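Local coordinates for VgrG protein (Vibrio cholerae, PDB 4E1F), which probably cross-links G-actin as a toxin, through an actin cross-linking domain that binds ADP and manganese, at residues I25-E30 and L91-C96; V177-K182 and I348-R353. The protein carries 1 engineered substitution. All coordinates share one frame; numbering follows the deposited sequence.

Contact 1 (I25-E30 and L91-C96); sequences IGIQNE and LVSYPC. Engineered in segment 25-30: Gln-28 (natural residue Glu). With ADP (adenosine-5'-diphosphate), chain B.
Ser-93 joins Ile-27 twice where the axes of the antiparallel segments 25-30 and 91-93 come within 4.8 Å. Its backbone N donates to Ile-27 O (3.0 Å), while its hydroxyl OG accepts from Ile-27 N at 2.9 Å in a nearly straight bond (167°). The rotamer explains this: with chi1 at 79°, OG sits between the backbone N and the carbonyl carbon and turns to the neighbouring strand, standing in for a main-chain acceptor. The same OG donates to a water that in turn donates to Ile-25 O and Tyr-94 O. Between Gln-28 and Ile-25 the pairing slips by one residue: Asn-29 faces Leu-91 and Gln-28 faces Val-92, but Ile-25 pairs with Cys-96, and hydroxyl and water fill in between. Ile-27 CG1 lies 3.6 Å from Ser-93 OG, and Ile-25 CG2 meets Cys-96 SG at 4.2 Å. Gln-28, an engineered residue in place of Glu, runs alongside Val-92 on the nucleotide side, CG to CG1 4.2 Å. Val-92 CG1 also touches ADP C3' (3.5 Å), and Pro-95 lays CB and CG against the adenine. On the far side, Asn-29 OD1 bonds to Gln-173. Ser-93 O accepts from ADP O2' at 2.7 Å, so this residue uses its side chain to hold the shifted strands together and its carbonyl to grip the ribose.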
ATOM      1  N   ILE A  25       5.893   6.260  -7.607  1.00 16.69           N
ATOM      2  CA  ILE A  25       5.538   4.851  -7.601  1.00 16.01           C
ATOM      3  C   ILE A  25       6.410   4.061  -6.639  1.00 20.34           C
ATOM      4  O   ILE A  25       7.608   4.332  -6.497  1.00 19.56           O
ATOM      5  CB  ILE A  25       5.550   4.247  -9.055  1.00 18.80           C
ATOM      6  CG1 ILE A  25       4.950   2.795  -9.099  1.00 18.92           C
ATOM      7  CG2 ILE A  25       6.945   4.308  -9.700  1.00 17.69           C
ATOM      8  CD1 ILE A  25       4.234   2.437 -10.365  1.00 21.98           C
ATOM      9  N   GLY A  26       5.775   3.091  -6.005  1.00 17.05           N
ATOM     10  CA  GLY A  26       6.385   2.115  -5.124  1.00 17.12           C
ATOM     11  C   GLY A  26       5.892   0.738  -5.511  1.00 19.09           C
ATOM     12  O   GLY A  26       4.801   0.590  -6.076  1.00 16.91           O
ATOM     13  N   ILE A  27       6.700  -0.276  -5.248  1.00 14.97           N
ATOM     14  CA  ILE A  27       6.352  -1.669  -5.548  1.00 15.31           C
ATOM     15  C   ILE A  27       6.521  -2.567  -4.320  1.00 19.77           C
ATOM     16  O   ILE A  27       7.386  -2.313  -3.470  1.00 19.29           O
ATOM     17  CB  ILE A  27       7.093  -2.241  -6.809  1.00 19.12           C
ATOM     18  CG1 ILE A  27       8.641  -2.285  -6.620  1.00 19.43           C
ATOM     19  CG2 ILE A  27       6.678  -1.482  -8.100  1.00 19.02           C
ATOM     20  CD1 ILE A  27       9.428  -3.152  -7.646  1.00 22.36           C
ATOM     21  N   GLN A  28       5.685  -3.612  -4.224  1.00 16.53           N
ATOM     22  CA  GLN A  28       5.739  -4.617  -3.156  1.00 15.62           C
ATOM     23  C   GLN A  28       5.848  -5.966  -3.829  1.00 17.70           C
ATOM     24  O   GLN A  28       5.104  -6.237  -4.775  1.00 16.67           O
ATOM     25  CB  GLN A  28       4.461  -4.562  -2.345  1.00 17.29           C
ATOM     26  CG  GLN A  28       4.392  -3.401  -1.378  1.00 28.27           C
ATOM     27  CD  GLN A  28       3.040  -3.365  -0.714  1.00 45.30           C
ATOM     28  OE1 GLN A  28       2.801  -4.024   0.320  1.00 40.45           O
ATOM     29  NE2 GLN A  28       2.115  -2.637  -1.325  1.00 25.72           N
ATOM     30  N   ASN A  29       6.816  -6.796  -3.391  1.00 13.57           N
ATOM     31  CA  ASN A  29       7.095  -8.062  -4.054  1.00 13.88           C
ATOM     32  C   ASN A  29       7.319  -9.197  -3.035  1.00 18.26           C
ATOM     33  O   ASN A  29       8.378  -9.275  -2.384  1.00 16.48           O
ATOM     34  CB  ASN A  29       8.326  -7.838  -4.963  1.00 16.59           C
ATOM     35  CG  ASN A  29       8.762  -8.999  -5.824  1.00 46.36           C
ATOM     36  OD1 ASN A  29       7.957  -9.669  -6.485  1.00 32.03           O
ATOM     37  ND2 ASN A  29      10.074  -9.187  -5.926  1.00 40.09           N
ATOM     38  N   GLU A  30       6.319 -10.086  -2.911  1.00 17.68           N
ATOM     39  CA  GLU A  30       6.411 -11.217  -1.990  1.00 19.36           C
ATOM     40  C   GLU A  30       7.252 -12.344  -2.603  1.00 24.25           C
ATOM     41  O   GLU A  30       7.018 -12.725  -3.755  1.00 25.11           O
ATOM     42  CB  GLU A  30       5.019 -11.684  -1.552  1.00 21.57           C
ATOM     43  CG  GLU A  30       5.013 -12.572  -0.316  1.00 38.62           C
ATOM     44  CD  GLU A  30       3.646 -13.128   0.035  1.00 66.00           C
ATOM     45  OE1 GLU A  30       3.421 -13.449   1.224  1.00 55.43           O
ATOM     46  OE2 GLU A  30       2.794 -13.236  -0.877  1.00 70.21           O
ATOM     47  N   LEU A  91       9.648  -7.799  -0.387  1.00 12.87           N
ATOM     48  CA  LEU A  91      10.573  -6.721  -0.744  1.00 12.44           C
ATOM     49  C   LEU A  91       9.734  -5.468  -1.095  1.00 16.63           C
ATOM     50  O   LEU A  91       8.842  -5.547  -1.930  1.00 16.31           O
ATOM     51  CB  LEU A  91      11.516  -7.149  -1.869  1.00 11.99           C
ATOM     52  CG  LEU A  91      12.327  -8.437  -1.660  1.00 15.60           C
ATOM     53  CD1 LEU A  91      13.266  -8.645  -2.807  1.00 16.33           C
ATOM     54  CD2 LEU A  91      13.032  -8.483  -0.312  1.00 12.81           C
ATOM     55  N   VAL A  92       9.928  -4.382  -0.325  1.00 12.76           N
ATOM     56  CA  VAL A  92       9.152  -3.127  -0.396  1.00 13.07           C
ATOM     57  C   VAL A  92      10.045  -1.967  -0.839  1.00 15.63           C
ATOM     58  O   VAL A  92      10.914  -1.516  -0.097  1.00 14.50           O
ATOM     59  CB  VAL A  92       8.427  -2.821   0.945  1.00 16.10           C
ATOM     60  CG1 VAL A  92       7.494  -1.626   0.785  1.00 15.84           C
ATOM     61  CG2 VAL A  92       7.649  -4.040   1.442  1.00 15.89           C
ATOM     62  N   SER A  93       9.860  -1.512  -2.069  1.00 12.52           N
ATOM     63  CA  SER A  93      10.736  -0.480  -2.597  1.00 13.07           C
ATOM     64  C   SER A  93      10.495   0.853  -1.940  1.00 19.39           C
ATOM     65  O   SER A  93       9.392   1.116  -1.428  1.00 16.90           O
ATOM     66  CB  SER A  93      10.584  -0.363  -4.113  1.00 14.54           C
ATOM     67  OG  SER A  93       9.416   0.388  -4.410  1.00 19.27           O
ATOM     68  N   TYR A  94      11.542   1.688  -1.939  1.00 16.30           N
ATOM     69  CA  TYR A  94      11.435   3.070  -1.524  1.00 16.12           C
ATOM     70  C   TYR A  94      10.845   3.721  -2.765  1.00 18.07           C
ATOM     71  O   TYR A  94      11.259   3.359  -3.882  1.00 16.28           O
ATOM     72  CB  TYR A  94      12.825   3.631  -1.202  1.00 15.85           C
ATOM     73  CG  TYR A  94      13.283   3.162   0.158  1.00 17.49           C
ATOM     74  CD1 TYR A  94      13.972   1.960   0.307  1.00 18.04           C
ATOM     75  CD2 TYR A  94      12.950   3.871   1.310  1.00 19.11           C
ATOM     76  CE1 TYR A  94      14.350   1.492   1.564  1.00 16.86           C
ATOM     77  CE2 TYR A  94      13.333   3.416   2.573  1.00 20.15           C
ATOM     78  CZ  TYR A  94      14.057   2.238   2.692  1.00 22.71           C
ATOM     79  OH  TYR A  94      14.442   1.787   3.929  1.00 20.88           O
ATOM     80  N   PRO A  95       9.837   4.621  -2.624  1.00 15.79           N
ATOM     81  CA  PRO A  95       9.219   5.203  -3.824  1.00 15.66           C
ATOM     82  C   PRO A  95      10.215   6.017  -4.659  1.00 19.68           C
ATOM     83  O   PRO A  95      11.212   6.515  -4.117  1.00 19.25           O
ATOM     84  CB  PRO A  95       8.126   6.099  -3.244  1.00 17.45           C
ATOM     85  CG  PRO A  95       8.571   6.416  -1.843  1.00 21.15           C
ATOM     86  CD  PRO A  95       9.213   5.158  -1.389  1.00 16.46           C
ATOM     87  N   CYS A  96       9.945   6.141  -5.965  1.00 14.65           N
ATOM     88  CA  CYS A  96      10.746   6.944  -6.884  1.00 16.24           C
ATOM     89  C   CYS A  96       9.780   7.675  -7.806  1.00 20.59           C
ATOM     90  O   CYS A  96       8.567   7.445  -7.712  1.00 18.03           O
ATOM     91  CB  CYS A  96      11.731   6.077  -7.667  1.00 17.11           C
ATOM     92  SG  CYS A  96      10.967   4.862  -8.767  1.00 21.38           S
TER
HETATM   93  PB  ADP B 401       2.311  -2.437   5.632  1.00 75.11           P
HETATM   94  O1B ADP B 401       3.630  -2.155   6.340  1.00 75.80           O
HETATM   95  O2B ADP B 401       1.188  -1.958   6.557  1.00 75.78           O
HETATM   96  O3B ADP B 401       2.192  -3.997   5.514  1.00 75.95           O
HETATM   97  PA  ADP B 401       3.419  -1.100   3.280  1.00 60.91           P
HETATM   98  O1A ADP B 401       4.171  -0.175   4.180  1.00 61.94           O
HETATM   99  O2A ADP B 401       4.339  -2.265   2.906  1.00 60.90           O
HETATM  100  O3A ADP B 401       2.243  -1.699   4.200  1.00 69.65           O
HETATM  101  O5' ADP B 401       3.025  -0.289   1.911  1.00 48.47           O
HETATM  102  C5' ADP B 401       3.971   0.649   1.290  1.00 35.57           C
HETATM  103  C4' ADP B 401       4.022   0.893  -0.215  1.00 28.14           C
HETATM  104  O4' ADP B 401       3.709   2.288  -0.510  1.00 24.94           O
HETATM  105  C3' ADP B 401       5.370   0.645  -0.919  1.00 25.28           C
HETATM  106  O3' ADP B 401       5.261   0.165  -2.257  1.00 22.31           O
HETATM  107  C2' ADP B 401       5.981   2.043  -0.974  1.00 22.30           C
HETATM  108  O2' ADP B 401       7.012   2.287  -1.931  1.00 22.10           O
HETATM  109  C1' ADP B 401       4.745   2.840  -1.314  1.00 23.10           C
HETATM  110  N9  ADP B 401       4.850   4.300  -1.122  1.00 20.17           N
HETATM  111  C8  ADP B 401       5.196   4.938   0.032  1.00 18.43           C
HETATM  112  N7  ADP B 401       5.321   6.241  -0.107  1.00 19.23           N
HETATM  113  C5  ADP B 401       5.011   6.465  -1.436  1.00 16.76           C
HETATM  114  C6  ADP B 401       4.930   7.644  -2.216  1.00 18.05           C
HETATM  115  N6  ADP B 401       5.112   8.879  -1.712  1.00 19.10           N
HETATM  116  N1  ADP B 401       4.612   7.521  -3.527  1.00 14.79           N
HETATM  117  C2  ADP B 401       4.373   6.296  -4.010  1.00 14.08           C
HETATM  118  N3  ADP B 401       4.384   5.126  -3.365  1.00 15.55           N
HETATM  119  C4  ADP B 401       4.719   5.274  -2.082  1.00 16.83           C
HETATM  120  O   HOH W   1       9.709   2.249  -6.401  1.00 19.55           O

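Contact 2 (V177-K182 and I348-R353); sequences VGVAAK and ILFEFR. With ADP (adenosine-5'-diphosphate), chain B; SO4 (sulfate ion), chain H.
Strands 177-180 and 348-352 pair antiparallel, their axes 4.7 Å apart at closest approach and their directions 153° apart, a clear twist. Val-177 and Phe-350 form one hydrogen-bonded pair, with both N-to-O distances 2.9 Å; Val-179 and Ile-348 form the next, Val-179 N reaching Ile-348 O at 3.0 Å. Between them Gly-178 and Leu-349 make a non-hydrogen-bonded pair, CA to CA 4.2 Å. This close spacing brings Leu-349 CG to 3.8 Å from Gly-178 CA. The leucine then extends CD2 to the adenine, 3.4 Å from ADP C5, while Ile-333 and Ala-336 pack against the leucine.

On the other face the side-chain contacts are apolar. Val-177 CG2 reaches Phe-352 CE1 at 3.7 Å, the two side chains crossing at a slant; chi1 of 171° carries CG1 anti to the valine's backbone N and leaves CG2 beside that N, directed at the ring. Val-179 CG2 comes to the edge of the Phe-350 ring, near its plane. Ile-348 has CG1 between its backbone N and carbonyl carbon (chi1 52°), from where it meets Ala-181 CA, while CG2 meets Ala-181 CB. Helices 190-196 and 221-245 cover this side, Leu-195 touching Val-179 and both phenylalanines, and Tyr-230 touching Ile-348 and Phe-350.

Past the paired strands, Arg-353 folds back through bends at chi2 and chi3. Its NH1 makes a salt bridge to Glu-351 OE2 (2.7 Å), and NH1 and NH2 donate to two oxygens of a sulfate, probably from the crystallisation liquor, which Lys-272 also binds. The two faces thus differ in task: one packs the strands against helices, while Leu-349 beside the side-chain-less Gly-178 offers the adenine an apolar surface.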
ATOM      1  N   VAL A 177       0.768   3.965  -6.464  1.00 15.11           N
ATOM      2  CA  VAL A 177       0.990   5.203  -7.220  1.00 14.77           C
ATOM      3  C   VAL A 177       0.551   6.396  -6.372  1.00 18.70           C
ATOM      4  O   VAL A 177      -0.528   6.366  -5.788  1.00 17.87           O
ATOM      5  CB  VAL A 177       0.277   5.174  -8.606  1.00 18.83           C
ATOM      6  CG1 VAL A 177       0.320   6.537  -9.303  1.00 18.34           C
ATOM      7  CG2 VAL A 177       0.884   4.108  -9.513  1.00 18.64           C
ATOM      8  N   GLY A 178       1.386   7.429  -6.332  1.00 16.09           N
ATOM      9  CA  GLY A 178       1.097   8.667  -5.628  1.00 15.95           C
ATOM     10  C   GLY A 178       0.979   9.797  -6.630  1.00 21.62           C
ATOM     11  O   GLY A 178       1.817   9.912  -7.528  1.00 19.96           O
ATOM     12  N   VAL A 179      -0.108  10.597  -6.527  1.00 18.52           N
ATOM     13  CA  VAL A 179      -0.369  11.730  -7.416  1.00 18.94           C
ATOM     14  C   VAL A 179      -0.797  12.945  -6.599  1.00 22.31           C
ATOM     15  O   VAL A 179      -1.324  12.785  -5.498  1.00 21.31           O
ATOM     16  CB  VAL A 179      -1.424  11.421  -8.535  1.00 23.26           C
ATOM     17  CG1 VAL A 179      -0.949  10.331  -9.507  1.00 23.26           C
ATOM     18  CG2 VAL A 179      -2.788  11.087  -7.944  1.00 22.25           C
ATOM     19  N   ALA A 180      -0.625  14.153  -7.162  1.00 19.66           N
ATOM     20  CA  ALA A 180      -1.104  15.402  -6.569  1.00 19.91           C
ATOM     21  C   ALA A 180      -2.633  15.255  -6.420  1.00 22.98           C
ATOM     22  O   ALA A 180      -3.301  14.854  -7.379  1.00 22.63           O
ATOM     23  CB  ALA A 180      -0.792  16.576  -7.507  1.00 20.90           C
ATOM     24  N   ALA A 181      -3.175  15.529  -5.219  1.00 19.21           N
ATOM     25  CA  ALA A 181      -4.608  15.417  -4.927  1.00 19.25           C
ATOM     26  C   ALA A 181      -5.456  16.285  -5.869  1.00 23.52           C
ATOM     27  O   ALA A 181      -6.491  15.813  -6.349  1.00 21.73           O
ATOM     28  CB  ALA A 181      -4.873  15.799  -3.482  1.00 20.01           C
ATOM     29  N   LYS A 182      -4.948  17.489  -6.214  1.00 20.88           N
ATOM     30  CA  LYS A 182      -5.616  18.421  -7.130  1.00 22.35           C
ATOM     31  C   LYS A 182      -5.768  17.854  -8.552  1.00 28.40           C
ATOM     32  O   LYS A 182      -6.569  18.370  -9.325  1.00 28.25           O
ATOM     33  CB  LYS A 182      -4.937  19.804  -7.132  1.00 24.39           C
ATOM     34  CG  LYS A 182      -3.558  19.801  -7.804  1.00 36.35           C
ATOM     35  CD  LYS A 182      -2.947  21.176  -7.897  1.00 42.98           C
ATOM     36  CE  LYS A 182      -1.658  21.128  -8.677  1.00 58.95           C
ATOM     37  NZ  LYS A 182      -0.946  22.432  -8.631  1.00 70.31           N
ATOM     38  N   ILE A 348      -1.874  11.976  -2.821  1.00 15.30           N
ATOM     39  CA  ILE A 348      -2.812  10.930  -2.431  1.00 14.22           C
ATOM     40  C   ILE A 348      -2.377   9.669  -3.129  1.00 17.69           C
ATOM     41  O   ILE A 348      -1.981   9.709  -4.292  1.00 17.40           O
ATOM     42  CB  ILE A 348      -4.312  11.313  -2.642  1.00 16.58           C
ATOM     43  CG1 ILE A 348      -4.586  11.817  -4.085  1.00 15.26           C
ATOM     44  CG2 ILE A 348      -4.731  12.326  -1.586  1.00 18.12           C
ATOM     45  CD1 ILE A 348      -6.077  11.918  -4.481  1.00 19.20           C
ATOM     46  N   LEU A 349      -2.337   8.567  -2.380  1.00 15.82           N
ATOM     47  CA  LEU A 349      -1.811   7.295  -2.857  1.00 15.35           C
ATOM     48  C   LEU A 349      -2.839   6.198  -3.060  1.00 19.54           C
ATOM     49  O   LEU A 349      -3.863   6.159  -2.375  1.00 19.03           O
ATOM     50  CB  LEU A 349      -0.715   6.824  -1.899  1.00 15.37           C
ATOM     51  CG  LEU A 349       0.705   7.376  -2.102  1.00 19.11           C
ATOM     52  CD1 LEU A 349       0.784   8.880  -1.816  1.00 19.04           C
ATOM     53  CD2 LEU A 349       1.652   6.698  -1.149  1.00 19.10           C
ATOM     54  N   PHE A 350      -2.562   5.314  -4.025  1.00 15.67           N
ATOM     55  CA  PHE A 350      -3.445   4.221  -4.389  1.00 14.33           C
ATOM     56  C   PHE A 350      -2.667   2.926  -4.586  1.00 18.15           C
ATOM     57  O   PHE A 350      -1.678   2.891  -5.322  1.00 16.12           O
ATOM     58  CB  PHE A 350      -4.202   4.581  -5.670  1.00 15.37           C
ATOM     59  CG  PHE A 350      -4.977   5.867  -5.516  1.00 15.52           C
ATOM     60  CD1 PHE A 350      -6.240   5.868  -4.936  1.00 16.37           C
ATOM     61  CD2 PHE A 350      -4.398   7.089  -5.850  1.00 15.04           C
ATOM     62  CE1 PHE A 350      -6.924   7.064  -4.722  1.00 17.45           C
ATOM     63  CE2 PHE A 350      -5.084   8.285  -5.639  1.00 17.36           C
ATOM     64  CZ  PHE A 350      -6.345   8.264  -5.096  1.00 16.69           C
ATOM     65  N   GLU A 351      -3.146   1.844  -3.967  1.00 15.30           N
ATOM     66  CA  GLU A 351      -2.519   0.553  -4.131  1.00 14.62           C
ATOM     67  C   GLU A 351      -3.224  -0.244  -5.202  1.00 17.97           C
ATOM     68  O   GLU A 351      -4.434  -0.432  -5.142  1.00 16.77           O
ATOM     69  CB  GLU A 351      -2.523  -0.206  -2.794  1.00 15.84           C
ATOM     70  CG  GLU A 351      -1.815  -1.552  -2.821  1.00 19.02           C
ATOM     71  CD  GLU A 351      -1.925  -2.308  -1.507  1.00 42.95           C
ATOM     72  OE1 GLU A 351      -1.517  -1.760  -0.461  1.00 36.04           O
ATOM     73  OE2 GLU A 351      -2.390  -3.469  -1.526  1.00 48.98           O
ATOM     74  N   PHE A 352      -2.460  -0.735  -6.181  1.00 15.54           N
ATOM     75  CA  PHE A 352      -2.998  -1.626  -7.213  1.00 15.24           C
ATOM     76  C   PHE A 352      -2.893  -3.038  -6.625  1.00 19.62           C
ATOM     77  O   PHE A 352      -1.785  -3.585  -6.511  1.00 19.66           O
ATOM     78  CB  PHE A 352      -2.230  -1.473  -8.547  1.00 16.67           C
ATOM     79  CG  PHE A 352      -2.561  -0.183  -9.260  1.00 18.26           C
ATOM     80  CD1 PHE A 352      -1.948   1.014  -8.895  1.00 20.91           C
ATOM     81  CD2 PHE A 352      -3.503  -0.157 -10.283  1.00 19.99           C
ATOM     82  CE1 PHE A 352      -2.293   2.219  -9.523  1.00 21.67           C
ATOM     83  CE2 PHE A 352      -3.799   1.044 -10.957  1.00 22.32           C
ATOM     84  CZ  PHE A 352      -3.202   2.223 -10.560  1.00 19.96           C
ATOM     85  N   ARG A 353      -4.047  -3.599  -6.206  1.00 15.80           N
ATOM     86  CA  ARG A 353      -4.124  -4.914  -5.550  1.00 16.45           C
ATOM     87  C   ARG A 353      -3.556  -6.029  -6.424  1.00 23.44           C
ATOM     88  O   ARG A 353      -2.935  -6.965  -5.925  1.00 22.61           O
ATOM     89  CB  ARG A 353      -5.554  -5.186  -5.074  1.00 13.51           C
ATOM     90  CG  ARG A 353      -6.037  -4.159  -4.012  1.00 21.71           C
ATOM     91  CD  ARG A 353      -5.270  -4.288  -2.685  1.00 28.74           C
ATOM     92  NE  ARG A 353      -5.534  -5.581  -2.038  1.00 25.09           N
ATOM     93  CZ  ARG A 353      -4.923  -6.030  -0.948  1.00 29.30           C
ATOM     94  NH1 ARG A 353      -3.978  -5.309  -0.366  1.00 17.27           N
ATOM     95  NH2 ARG A 353      -5.279  -7.190  -0.412  1.00 19.18           N
TER
HETATM   96  PB  ADP B 401       2.311  -2.437   5.632  1.00 75.11           P
HETATM   97  O1B ADP B 401       3.630  -2.155   6.340  1.00 75.80           O
HETATM   98  O2B ADP B 401       1.188  -1.958   6.557  1.00 75.78           O
HETATM   99  O3B ADP B 401       2.192  -3.997   5.514  1.00 75.95           O
HETATM  100  PA  ADP B 401       3.419  -1.100   3.280  1.00 60.91           P
HETATM  101  O1A ADP B 401       4.171  -0.175   4.180  1.00 61.94           O
HETATM  102  O2A ADP B 401       4.339  -2.265   2.906  1.00 60.90           O
HETATM  103  O3A ADP B 401       2.243  -1.699   4.200  1.00 69.65           O
HETATM  104  O5' ADP B 401       3.025  -0.289   1.911  1.00 48.47           O
HETATM  105  C5' ADP B 401       3.971   0.649   1.290  1.00 35.57           C
HETATM  106  C4' ADP B 401       4.022   0.893  -0.215  1.00 28.14           C
HETATM  107  O4' ADP B 401       3.709   2.288  -0.510  1.00 24.94           O
HETATM  108  C3' ADP B 401       5.370   0.645  -0.919  1.00 25.28           C
HETATM  109  O3' ADP B 401       5.261   0.165  -2.257  1.00 22.31           O
HETATM  110  C2' ADP B 401       5.981   2.043  -0.974  1.00 22.30           C
HETATM  111  O2' ADP B 401       7.012   2.287  -1.931  1.00 22.10           O
HETATM  112  C1' ADP B 401       4.745   2.840  -1.314  1.00 23.10           C
HETATM  113  N9  ADP B 401       4.850   4.300  -1.122  1.00 20.17           N
HETATM  114  C8  ADP B 401       5.196   4.938   0.032  1.00 18.43           C
HETATM  115  N7  ADP B 401       5.321   6.241  -0.107  1.00 19.23           N
HETATM  116  C5  ADP B 401       5.011   6.465  -1.436  1.00 16.76           C
HETATM  117  C6  ADP B 401       4.930   7.644  -2.216  1.00 18.05           C
HETATM  118  N6  ADP B 401       5.112   8.879  -1.712  1.00 19.10           N
HETATM  119  N1  ADP B 401       4.612   7.521  -3.527  1.00 14.79           N
HETATM  120  C2  ADP B 401       4.373   6.296  -4.010  1.00 14.08           C
HETATM  121  N3  ADP B 401       4.384   5.126  -3.365  1.00 15.55           N
HETATM  122  C4  ADP B 401       4.719   5.274  -2.082  1.00 16.83           C
HETATM  123  S   SO4 H 407      -2.983  -7.349   2.663  1.00 41.19           S
HETATM  124  O1  SO4 H 407      -1.916  -8.151   3.243  1.00 44.54           O
HETATM  125  O2  SO4 H 407      -3.792  -8.182   1.783  1.00 39.35           O
HETATM  126  O3  SO4 H 407      -3.792  -6.778   3.743  1.00 38.32           O
HETATM  127  O4  SO4 H 407      -2.392  -6.262   1.881  1.00 40.47           O

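In the fold
Contacts 1 and 2 have centres about 14 Å apart and are joined through neighbouring antiparallel strands: strand 24-30 of contact 1 pairs with strand 173-180 of contact 2, with backbone bonds between Gly-26 and Thr-176 and between Gly-178 and Ser-24. They touch directly where Ile-25 CD1 lies 3.8 Å from Val-177 CG2. ADP is shared. Contact 1 supplies seven of the fourteen pocket residues, contact 2 supplies Gly-178 and Leu-349, and the adenine is held between Pro-95 and Leu-349. The bound manganese lies toward contact 1, about 5 Å from the side chain of Val-92 against about 13 Å from that of Leu-349.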